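Local coordinates for phosphatidylglycerol lysyltransferase C-terminal domain-containing protein (Bacteroides thetaiotaomicron, PDB 2HQY) that binds coenzyme A and is probably an acyltransferase-like protein related to the C-terminal domain of phosphatidylglycerol lysyltransferases, its exact reaction being unknown, at residues 10-13 with 14-18. Numbering follows the deposited sequence.
Sequences ADRD and TITAF
The first turn of helix 12-19 is built here, D11 standing at the N-cap and T16 and I15 closing back on the opening residues. I15 N donates to D11 O at 3.0 Å, and T16 N reaches R12 O just as directly. R12 O also takes T16 OG1, at 2.9 Å and from above the carbonyl plane, and is thus gripped twice. Threonine suits this place because its hydroxyl sits one bond from CB, and a chi1 of 64° turns OG1 back to the carbonyl four residues earlier. A water donates to both D13 OD1 (2.7 Å) and T16 OG1 (3.2 Å). Replaced by alanine, this position would probably leave R12 O held by the amide alone and cost that water one partner. D11 does not cap the helix with its carboxylate, whose oxygens serve separate partners: OD2 the T8 amide, OD1 a second water that also meets T14 OG1. A third water links A10 O to T14 N. Branched, apolar I15 fits the buried side, packing in one of its two conformers against F45, L52 and F54 of strands 44-48 and 51-58 and F31 of helix 31-36, while long, nearly extended R12 carries NH1 to A203 O in helix 201-204.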
loop_
_atom_site.group_PDB
_atom_site.type_symbol
_atom_site.label_atom_id
_atom_site.label_comp_id
_atom_site.label_asym_id
_atom_site.label_seq_id
_atom_site.Cartn_x
_atom_site.Cartn_y
_atom_site.Cartn_z
ATOM N N ALA A 10 -7.095 0.975 12.411
ATOM C CA ALA A 10 -7.434 1.658 13.660
ATOM C C ALA A 10 -8.491 2.738 13.472
ATOM O O ALA A 10 -9.080 3.224 14.433
ATOM C CB ALA A 10 -6.163 2.239 14.303
ATOM N N ASP A 11 -8.745 3.109 12.221
ATOM C CA ASP A 11 -9.647 4.218 11.909
ATOM C C ASP A 11 -11.085 3.774 11.677
ATOM O O ASP A 11 -11.919 4.574 11.245
ATOM C CB ASP A 11 -9.135 4.986 10.682
ATOM C CG ASP A 11 -7.766 5.576 10.918
ATOM O OD1 ASP A 11 -7.562 6.265 11.949
ATOM O OD2 ASP A 11 -6.892 5.335 10.076
ATOM N N ARG A 12 -11.363 2.506 11.950
ATOM C CA ARG A 12 -12.686 1.941 11.731
ATOM C C ARG A 12 -13.804 2.772 12.377
ATOM O O ARG A 12 -14.754 3.158 11.693
ATOM C CB ARG A 12 -12.726 0.511 12.250
ATOM C CG ARG A 12 -14.034 -0.154 11.966
ATOM C CD ARG A 12 -13.901 -1.616 12.325
ATOM N NE ARG A 12 -15.151 -2.230 12.705
ATOM C CZ ARG A 12 -15.240 -3.431 13.266
ATOM N NH1 ARG A 12 -14.127 -4.127 13.523
ATOM N NH2 ARG A 12 -16.445 -3.931 13.576
ATOM N N ASP A 13 -13.679 3.059 13.674
ATOM C CA ASP A 13 -14.732 3.805 14.405
ATOM C C ASP A 13 -14.940 5.195 13.832
ATOM O O ASP A 13 -16.081 5.659 13.693
ATOM C CB ASP A 13 -14.416 3.895 15.904
ATOM C CG ASP A 13 -14.534 2.548 16.633
ATOM O OD1 ASP A 13 -15.034 1.552 16.058
ATOM O OD2 ASP A 13 -14.118 2.480 17.813
ATOM N N THR A 14 -13.837 5.871 13.510
ATOM C CA THR A 14 -13.882 7.234 12.981
ATOM C C THR A 14 -14.629 7.303 11.638
ATOM O O THR A 14 -15.527 8.169 11.453
ATOM C CB THR A 14 -12.444 7.814 12.812
ATOM O OG1 THR A 14 -11.831 7.963 14.099
ATOM C CG2 THR A 14 -12.458 9.191 12.088
ATOM N N ILE A 15 -14.263 6.399 10.727
ATOM C CA ILE A 15 -14.851 6.334 9.387
ATOM C C ILE A 15 -16.334 5.931 9.432
ATOM O O ILE A 15 -17.190 6.637 8.892
ATOM C CB ILE A 15 -14.079 5.342 8.447
ATOM C CG1 ILE A 15 -12.570 5.648 8.397
ATOM C CG2 ILE A 15 -14.701 5.323 7.055
ATOM C CD1 ILE A 15 -12.187 7.080 8.025
ATOM N N THR A 16 -16.618 4.806 10.082
ATOM C CA THR A 16 -17.973 4.233 10.096
ATOM C C THR A 16 -18.964 5.111 10.847
ATOM O O THR A 16 -20.173 5.026 10.604
ATOM C CB THR A 16 -17.997 2.760 10.592
ATOM O OG1 THR A 16 -17.560 2.707 11.952
ATOM C CG2 THR A 16 -17.087 1.882 9.696
ATOM N N ALA A 17 -18.465 5.989 11.719
ATOM C CA ALA A 17 -19.350 6.951 12.384
ATOM C C ALA A 17 -20.005 7.872 11.354
ATOM O O ALA A 17 -21.158 8.298 11.524
ATOM C CB ALA A 17 -18.592 7.759 13.409
ATOM N N PHE A 18 -19.250 8.193 10.308
ATOM C CA PHE A 18 -19.749 9.001 9.204
ATOM C C PHE A 18 -20.541 8.168 8.193
ATOM O O PHE A 18 -21.591 8.599 7.724
ATOM C CB PHE A 18 -18.582 9.705 8.471
ATOM C CG PHE A 18 -18.061 10.932 9.162
ATOM C CD1 PHE A 18 -18.595 12.189 8.875
ATOM C CD2 PHE A 18 -17.010 10.841 10.075
ATOM C CE1 PHE A 18 -18.133 13.341 9.530
ATOM C CE2 PHE A 18 -16.529 11.986 10.729
ATOM C CZ PHE A 18 -17.090 13.243 10.454
HETATM O O HOH W 1 -11.254 4.925 14.851
HETATM O O HOH W 2 -9.266 7.635 13.661
HETATM O O HOH W 3 -16.920 0.697 14.321
#